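Local atomic coordinates of beta-Lactamase/D-Alanine Carboxypeptidase (Pseudomonas syringae pv. tomato, PDB entry 5EVI), a protein that probably hydrolyses the amide bond of beta-lactam antibiotics to give substituted beta-amino acids, as a class C serine beta-lactamase. Residues H112-V125 / E145-I159. Sequence-based numbering, arbitrary orientation.
Sequences HLGTHTAGGFPIQV and EYLPGTHRTYANPSI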
ATOM      1  N   HIS D 112      12.816  10.034   1.922  1.00 21.23           N
ATOM      2  CA  HIS D 112      11.750  10.795   2.583  1.00 20.73           C
ATOM      3  C   HIS D 112      10.395  10.823   1.855  1.00 19.99           C
ATOM      4  O   HIS D 112       9.380  11.162   2.477  1.00 19.13           O
ATOM      5  CB  HIS D 112      12.179  12.252   2.770  1.00 20.97           C
ATOM      6  CG  HIS D 112      13.237  12.443   3.802  1.00 20.87           C
ATOM      7  ND1 HIS D 112      13.013  12.257   5.147  1.00 20.74           N
ATOM      8  CD2 HIS D 112      14.534  12.802   3.679  1.00 20.81           C
ATOM      9  CE1 HIS D 112      14.125  12.515   5.815  1.00 20.45           C
ATOM     10  NE2 HIS D 112      15.066  12.828   4.945  1.00 21.18           N
ATOM     11  N   LEU D 113      10.391  10.556   0.551  1.00 19.47           N
ATOM     12  CA  LEU D 113       9.157  10.535  -0.238  1.00 19.55           C
ATOM     13  C   LEU D 113       8.352   9.256  -0.044  1.00 19.45           C
ATOM     14  O   LEU D 113       7.172   9.233  -0.366  1.00 18.63           O
ATOM     15  CB  LEU D 113       9.475  10.647  -1.728  1.00 19.95           C
ATOM     16  CG  LEU D 113      10.211  11.885  -2.259  1.00 20.50           C
ATOM     17  CD1 LEU D 113      10.732  11.596  -3.651  1.00 21.17           C
ATOM     18  CD2 LEU D 113       9.292  13.093  -2.279  1.00 21.27           C
ATOM     19  N   GLY D 114       9.025   8.173   0.339  1.00 19.13           N
ATOM     20  CA  GLY D 114       8.363   6.938   0.752  1.00 19.60           C
ATOM     21  C   GLY D 114       8.018   6.850   2.224  1.00 19.84           C
ATOM     22  O   GLY D 114       7.260   5.965   2.626  1.00 21.29           O
ATOM     23  N   THR D 115       8.584   7.730   3.047  1.00 19.27           N
ATOM     24  CA  THR D 115       8.288   7.740   4.473  1.00 19.26           C
ATOM     25  C   THR D 115       7.401   8.915   4.943  1.00 19.49           C
ATOM     26  O   THR D 115       7.095   9.029   6.126  1.00 20.35           O
ATOM     27  CB  THR D 115       9.603   7.749   5.256  1.00 19.01           C
ATOM     28  OG1 THR D 115      10.300   8.956   4.947  1.00 18.65           O
ATOM     29  CG2 THR D 115      10.451   6.564   4.881  1.00 18.82           C
ATOM     30  N   HIS D 116       7.001   9.790   4.020  1.00 20.43           N
ATOM     31  CA  HIS D 116       6.134  10.973   4.328  1.00 20.28           C
ATOM     32  C   HIS D 116       6.776  12.073   5.221  1.00 20.94           C
ATOM     33  O   HIS D 116       6.041  12.831   5.860  1.00 20.52           O
ATOM     34  CB  HIS D 116       4.781  10.543   4.940  1.00 20.19           C
ATOM     35  CG  HIS D 116       4.162   9.343   4.284  1.00 19.97           C
ATOM     36  ND1 HIS D 116       4.130   8.103   4.881  1.00 20.60           N
ATOM     37  CD2 HIS D 116       3.545   9.200   3.089  1.00 19.99           C
ATOM     38  CE1 HIS D 116       3.540   7.243   4.066  1.00 20.41           C
ATOM     39  NE2 HIS D 116       3.192   7.876   2.966  1.00 20.49           N
ATOM     40  N   THR D 117       8.114  12.166   5.247  1.00 21.67           N
ATOM     41  CA  THR D 117       8.826  13.078   6.152  1.00 22.19           C
ATOM     42  C   THR D 117       9.672  14.145   5.422  1.00 22.59           C
ATOM     43  O   THR D 117      10.585  14.709   6.022  1.00 22.57           O
ATOM     44  CB  THR D 117       9.743  12.280   7.113  1.00 22.26           C
ATOM     45  OG1 THR D 117      10.709  11.572   6.346  1.00 22.12           O
ATOM     46  CG2 THR D 117       8.935  11.287   7.974  1.00 22.28           C
ATOM     47  N   ALA D 118       9.341  14.431   4.158  1.00 22.94           N
ATOM     48  CA  ALA D 118      10.072  15.412   3.334  1.00 24.29           C
ATOM     49  C   ALA D 118      10.074  16.798   3.961  1.00 24.59           C
ATOM     50  O   ALA D 118      11.132  17.407   4.161  1.00 24.56           O
ATOM     51  CB  ALA D 118       9.462  15.497   1.936  1.00 24.75           C
ATOM     52  N   GLY D 119       8.882  17.287   4.264  1.00 25.20           N
ATOM     53  CA  GLY D 119       8.736  18.641   4.825  1.00 25.87           C
ATOM     54  C   GLY D 119       7.315  19.166   5.020  1.00 26.27           C
ATOM     55  O   GLY D 119       7.136  20.250   5.610  1.00 27.43           O
ATOM     56  N   GLY D 120       6.311  18.430   4.530  1.00 25.79           N
ATOM     57  CA  GLY D 120       4.914  18.831   4.638  1.00 26.48           C
ATOM     58  C   GLY D 120       4.337  18.982   3.244  1.00 26.85           C
ATOM     59  O   GLY D 120       4.749  19.859   2.470  1.00 26.69           O
ATOM     60  N   PHE D 121       3.417  18.086   2.909  1.00 26.97           N
ATOM     61  CA  PHE D 121       2.588  18.224   1.730  1.00 28.19           C
ATOM     62  C   PHE D 121       1.117  18.140   2.152  1.00 28.60           C
ATOM     63  O   PHE D 121       0.816  17.587   3.212  1.00 28.89           O
ATOM     64  CB  PHE D 121       2.895  17.108   0.724  1.00 28.58           C
ATOM     65  CG  PHE D 121       4.202  17.277  -0.007  1.00 29.21           C
ATOM     66  CD1 PHE D 121       4.249  17.938  -1.231  1.00 29.37           C
ATOM     67  CD2 PHE D 121       5.383  16.755   0.515  1.00 29.31           C
ATOM     68  CE1 PHE D 121       5.450  18.086  -1.918  1.00 29.87           C
ATOM     69  CE2 PHE D 121       6.591  16.896  -0.165  1.00 29.34           C
ATOM     70  CZ  PHE D 121       6.621  17.561  -1.388  1.00 29.71           C
ATOM     71  N   PRO D 122       0.199  18.681   1.322  1.00 29.16           N
ATOM     72  CA  PRO D 122      -1.224  18.375   1.455  1.00 29.19           C
ATOM     73  C   PRO D 122      -1.479  16.925   1.082  1.00 29.32           C
ATOM     74  O   PRO D 122      -0.745  16.388   0.271  1.00 28.02           O
ATOM     75  CB  PRO D 122      -1.873  19.304   0.428  1.00 29.47           C
ATOM     76  CG  PRO D 122      -0.828  19.471  -0.611  1.00 29.40           C
ATOM     77  CD  PRO D 122       0.451  19.572   0.175  1.00 29.52           C
ATOM     78  N   ILE D 123      -2.510  16.297   1.645  1.00 31.15           N
ATOM     79  CA  ILE D 123      -2.743  14.869   1.364  1.00 32.13           C
ATOM     80  C   ILE D 123      -2.960  14.592  -0.127  1.00 33.23           C
ATOM     81  O   ILE D 123      -2.427  13.612  -0.651  1.00 30.62           O
ATOM     82  CB  ILE D 123      -3.874  14.240   2.219  1.00 32.79           C
ATOM     83  CG1 ILE D 123      -3.890  12.714   2.033  1.00 33.54           C
ATOM     84  CG2 ILE D 123      -5.243  14.839   1.894  1.00 32.95           C
ATOM     85  CD1 ILE D 123      -4.574  11.975   3.158  1.00 34.19           C
ATOM     86  N   GLN D 124      -3.712  15.463  -0.799  1.00 36.03           N
ATOM     87  CA  GLN D 124      -3.955  15.342  -2.235  1.00 38.82           C
ATOM     88  C   GLN D 124      -3.059  16.274  -3.031  1.00 39.89           C
ATOM     89  O   GLN D 124      -2.548  17.266  -2.506  1.00 39.58           O
ATOM     90  CB  GLN D 124      -5.418  15.670  -2.572  1.00 40.81           C
ATOM     91  CG  GLN D 124      -6.433  14.667  -2.052  1.00 42.82           C
ATOM     92  CD  GLN D 124      -6.224  13.264  -2.595  1.00 45.80           C
ATOM     93  OE1 GLN D 124      -6.126  12.300  -1.830  1.00 47.46           O
ATOM     94  NE2 GLN D 124      -6.151  13.138  -3.924  1.00 47.39           N
ATOM     95  N   VAL D 125      -2.895  15.941  -4.311  1.00 40.33           N
ATOM     96  CA  VAL D 125      -2.270  16.829  -5.286  1.00 40.72           C
ATOM     97  C   VAL D 125      -3.245  17.992  -5.518  1.00 40.86           C
ATOM     98  O   VAL D 125      -4.370  17.740  -5.922  1.00 39.73           O
ATOM     99  CB  VAL D 125      -2.008  16.097  -6.627  1.00 41.74           C
ATOM    100  CG1 VAL D 125      -1.544  17.070  -7.714  1.00 41.85           C
ATOM    101  CG2 VAL D 125      -0.990  14.973  -6.428  1.00 41.70           C
ATOM    102  N   GLU D 145       7.671  23.089   5.567  1.00 28.24           N
ATOM    103  CA  GLU D 145       7.151  23.607   6.830  1.00 27.96           C
ATOM    104  C   GLU D 145       7.969  23.133   8.031  1.00 26.90           C
ATOM    105  O   GLU D 145       8.033  23.836   9.056  1.00 25.95           O
ATOM    106  CB  GLU D 145       5.681  23.230   6.997  1.00 29.02           C
ATOM    107  CG  GLU D 145       4.799  23.775   5.865  1.00 29.74           C
ATOM    108  CD  GLU D 145       3.428  24.247   6.320  1.00 30.53           C
ATOM    109  OE1 GLU D 145       3.134  24.173   7.526  1.00 30.58           O
ATOM    110  OE2 GLU D 145       2.641  24.712   5.463  1.00 31.96           O
ATOM    111  N   TYR D 146       8.581  21.960   7.896  1.00 25.76           N
ATOM    112  CA  TYR D 146       9.486  21.415   8.890  1.00 25.04           C
ATOM    113  C   TYR D 146      10.718  20.796   8.230  1.00 24.55           C
ATOM    114  O   TYR D 146      10.742  20.551   7.023  1.00 24.08           O
ATOM    115  CB  TYR D 146       8.760  20.405   9.786  1.00 24.63           C
ATOM    116  CG  TYR D 146       8.059  19.278   9.053  1.00 24.65           C
ATOM    117  CD1 TYR D 146       8.748  18.126   8.674  1.00 24.14           C
ATOM    118  CD2 TYR D 146       6.697  19.354   8.762  1.00 24.39           C
ATOM    119  CE1 TYR D 146       8.103  17.075   8.027  1.00 24.69           C
ATOM    120  CE2 TYR D 146       6.052  18.315   8.105  1.00 24.21           C
ATOM    121  CZ  TYR D 146       6.750  17.188   7.740  1.00 23.94           C
ATOM    122  OH  TYR D 146       6.081  16.186   7.099  1.00 23.99           O
ATOM    123  N   LEU D 147      11.761  20.605   9.035  1.00 25.05           N
ATOM    124  CA  LEU D 147      13.010  20.011   8.576  1.00 25.94           C
ATOM    125  C   LEU D 147      12.763  18.532   8.290  1.00 26.65           C
ATOM    126  O   LEU D 147      11.922  17.941   8.971  1.00 26.45           O
ATOM    127  CB  LEU D 147      14.103  20.157   9.651  1.00 26.63           C
ATOM    128  CG  LEU D 147      14.554  21.581   9.981  1.00 27.06           C
ATOM    129  CD1 LEU D 147      15.443  21.584  11.224  1.00 27.13           C
ATOM    130  CD2 LEU D 147      15.284  22.182   8.781  1.00 27.60           C
ATOM    131  N   PRO D 148      13.473  17.940   7.290  1.00 26.99           N
ATOM    132  CA  PRO D 148      13.255  16.531   6.926  1.00 26.80           C
ATOM    133  C   PRO D 148      13.430  15.577   8.102  1.00 26.71           C
ATOM    134  O   PRO D 148      14.348  15.761   8.936  1.00 25.42           O
ATOM    135  CB  PRO D 148      14.331  16.265   5.877  1.00 27.38           C
ATOM    136  CG  PRO D 148      14.599  17.594   5.268  1.00 27.95           C
ATOM    137  CD  PRO D 148      14.471  18.567   6.397  1.00 27.52           C
ATOM    138  N   GLY D 149      12.525  14.604   8.192  1.00 25.71           N
ATOM    139  CA  GLY D 149      12.572  13.599   9.248  1.00 25.42           C
ATOM    140  C   GLY D 149      12.079  14.023  10.619  1.00 24.62           C
ATOM    141  O   GLY D 149      11.982  13.184  11.519  1.00 24.75           O
ATOM    142  N   THR D 150      11.730  15.301  10.784  1.00 23.89           N
ATOM    143  CA  THR D 150      11.313  15.820  12.085  1.00 23.50           C
ATOM    144  C   THR D 150       9.827  15.634  12.308  1.00 22.85           C
ATOM    145  O   THR D 150       9.375  15.550  13.443  1.00 22.12           O
ATOM    146  CB  THR D 150      11.685  17.300  12.238  1.00 23.64           C
ATOM    147  OG1 THR D 150      11.011  18.074  11.248  1.00 23.73           O
ATOM    148  CG2 THR D 150      13.187  17.488  12.057  1.00 24.08           C
ATOM    149  N   HIS D 151       9.055  15.582  11.222  1.00 23.39           N
ATOM    150  CA  HIS D 151       7.622  15.317  11.312  1.00 23.53           C
ATOM    151  C   HIS D 151       7.192  14.381  10.186  1.00 22.66           C
ATOM    152  O   HIS D 151       7.974  14.110   9.261  1.00 22.42           O
ATOM    153  CB  HIS D 151       6.818  16.620  11.280  1.00 24.61           C
ATOM    154  CG  HIS D 151       7.102  17.553  12.425  1.00 25.54           C
ATOM    155  ND1 HIS D 151       8.240  18.332  12.491  1.00 25.55           N
ATOM    156  CD2 HIS D 151       6.384  17.843  13.534  1.00 26.35           C
ATOM    157  CE1 HIS D 151       8.210  19.059  13.592  1.00 26.18           C
ATOM    158  NE2 HIS D 151       7.093  18.784  14.244  1.00 26.55           N
ATOM    159  N   ARG D 152       5.966  13.878  10.294  1.00 21.95           N
ATOM    160  CA  ARG D 152       5.402  12.927   9.336  1.00 22.04           C
ATOM    161  C   ARG D 152       3.999  13.376   8.916  1.00 21.08           C
ATOM    162  O   ARG D 152       3.100  13.488   9.758  1.00 22.09           O
ATOM    163  CB  ARG D 152       5.374  11.532   9.953  1.00 22.54           C
ATOM    164  CG  ARG D 152       5.087  10.378   8.967  1.00 23.42           C
ATOM    165  CD  ARG D 152       3.598  10.129   8.839  1.00 23.65           C
ATOM    166  NE  ARG D 152       3.269   8.792   8.339  1.00 24.07           N
ATOM    167  CZ  ARG D 152       2.023   8.327   8.206  1.00 23.84           C
ATOM    168  NH1 ARG D 152       0.969   9.070   8.548  1.00 24.17           N
ATOM    169  NH2 ARG D 152       1.832   7.096   7.734  1.00 23.83           N
ATOM    170  N   THR D 153       3.835  13.591   7.610  1.00 20.12           N
ATOM    171  CA  THR D 153       2.601  14.067   7.011  1.00 19.69           C
ATOM    172  C   THR D 153       2.302  13.179   5.805  1.00 19.72           C
ATOM    173  O   THR D 153       2.905  13.305   4.749  1.00 18.69           O
ATOM    174  CB  THR D 153       2.744  15.554   6.636  1.00 20.21           C
ATOM    175  OG1 THR D 153       3.178  16.250   7.799  1.00 20.05           O
ATOM    176  CG2 THR D 153       1.443  16.166   6.161  1.00 20.02           C
ATOM    177  N   TYR D 154       1.389  12.244   6.003  1.00 19.61           N
ATOM    178  CA  TYR D 154       0.983  11.305   4.943  1.00 19.63           C
ATOM    179  C   TYR D 154       0.489  12.109   3.734  1.00 19.67           C
ATOM    180  O   TYR D 154      -0.370  12.968   3.897  1.00 19.42           O
ATOM    181  CB  TYR D 154      -0.130  10.420   5.467  1.00 19.73           C
ATOM    182  CG  TYR D 154      -0.519   9.282   4.567  1.00 19.95           C
ATOM    183  CD1 TYR D 154       0.163   8.071   4.634  1.00 20.17           C
ATOM    184  CD2 TYR D 154      -1.598   9.389   3.677  1.00 20.27           C
ATOM    185  CE1 TYR D 154      -0.192   7.000   3.840  1.00 19.99           C
ATOM    186  CE2 TYR D 154      -1.969   8.315   2.874  1.00 20.71           C
ATOM    187  CZ  TYR D 154      -1.257   7.122   2.958  1.00 20.96           C
ATOM    188  OH  TYR D 154      -1.604   6.043   2.168  1.00 21.42           O
ATOM    189  N   ALA D 155       1.041  11.873   2.547  1.00 19.92           N
ATOM    190  CA  ALA D 155       0.607  12.622   1.355  1.00 20.40           C
ATOM    191  C   ALA D 155       0.760  11.880   0.014  1.00 20.88           C
ATOM    192  O   ALA D 155       1.713  11.128  -0.181  1.00 21.22           O
ATOM    193  CB  ALA D 155       1.331  13.972   1.305  1.00 20.42           C
ATOM    194  N   ASN D 156      -0.158  12.125  -0.925  1.00 21.01           N
ATOM    195  CA  ASN D 156      -0.001  11.612  -2.311  1.00 22.41           C
ATOM    196  C   ASN D 156       1.071  12.266  -3.220  1.00 22.53           C
ATOM    197  O   ASN D 156       1.800  11.549  -3.894  1.00 22.29           O
ATOM    198  CB  ASN D 156      -1.363  11.563  -3.020  1.00 22.34           C
ATOM    199  CG  ASN D 156      -2.306  10.579  -2.368  1.00 23.09           C
ATOM    200  OD1 ASN D 156      -1.870   9.697  -1.636  1.00 22.79           O
ATOM    201  ND2 ASN D 156      -3.608  10.703  -2.653  1.00 23.61           N
ATOM    202  N   PRO D 157       1.188  13.612  -3.231  1.00 23.89           N
ATOM    203  CA  PRO D 157       2.225  14.236  -4.076  1.00 24.24           C
ATOM    204  C   PRO D 157       3.633  13.678  -3.873  1.00 24.65           C
ATOM    205  O   PRO D 157       4.364  13.476  -4.839  1.00 24.95           O
ATOM    206  CB  PRO D 157       2.190  15.712  -3.652  1.00 23.74           C
ATOM    207  CG  PRO D 157       0.826  15.905  -3.075  1.00 24.36           C
ATOM    208  CD  PRO D 157       0.501  14.604  -2.403  1.00 23.73           C
ATOM    209  N   SER D 158       3.986  13.408  -2.622  1.00 25.25           N
ATOM    210  CA  SER D 158       5.347  13.037  -2.276  1.00 24.93           C
ATOM    211  C   SER D 158       5.648  11.590  -2.677  1.00 25.49           C
ATOM    212  O   SER D 158       6.626  11.339  -3.365  1.00 24.46           O
ATOM    213  CB  SER D 158       5.588  13.252  -0.791  1.00 24.80           C
ATOM    214  OG  SER D 158       4.453  12.876  -0.041  1.00 25.29           O
ATOM    215  N   ILE D 159       4.802  10.653  -2.247  1.00 26.71           N
ATOM    216  CA  ILE D 159       4.939   9.254  -2.687  1.00 28.25           C
ATOM    217  C   ILE D 159       4.727   9.090  -4.194  1.00 29.16           C
ATOM    218  O   ILE D 159       5.366   8.240  -4.817  1.00 29.20           O
ATOM    219  CB  ILE D 159       4.025   8.299  -1.878  1.00 28.87           C
ATOM    220  CG1 ILE D 159       4.379   6.830  -2.131  1.00 29.61           C
ATOM    221  CG2 ILE D 159       2.561   8.537  -2.178  1.00 29.04           C
ATOM    222  CD1 ILE D 159       5.736   6.458  -1.615  1.00 29.88           C
TER
HETATM  223  O   HOH W   1       5.418  10.696   1.205  1.00 13.87           O
HETATM  224  O   HOH W   2       6.231  15.715   4.279  1.00 13.25           O
HETATM  225  O   HOH W   3      12.223  19.930   4.471  1.00 20.94           O
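The Y154 ring lies obliquely over one face of the H116 ring (planes at 39°), where 145-159 runs along the loop 116-125; Y154 and N156 match the Tyr-x-Asn motif of class C beta-lactamases, and both touch that loop. Backbone bonds join the segments: T153 N donates to H116 O (2.9 Å), G149 N to T117 O and N156 N, in the first turn of helix 156-169, to I123 O. G119 O takes two bonds, from E145 N and Y146 N, which approach from opposite faces of its carbonyl plane. Among the other rings, Y146 lies flat over G119, whose CA is 3.8 Å from the ring centroid in a CH-pi contact; H151 CB covers the other face. Y146 CG stands between backbone N and carbonyl carbon (chi1 55°), folding the ring back over this glycine. P148 CB rests on one face of H112, while T117 OG1 meets H112 ND1 at the ring edge. Y154 OH itself bonds S68, K71 and K318, consistent with an active-site role, and N156 OD1 bonds K71. Apolar packing joins F121 CB to A155 CB, and the F121 and P157 side chains pass in opposite directions, with CD1 against CB. A water bridges helix 112-115 and helix 156-169, donating to L113 O at 2.8 Å and lying 2.7 Å from S158 OG.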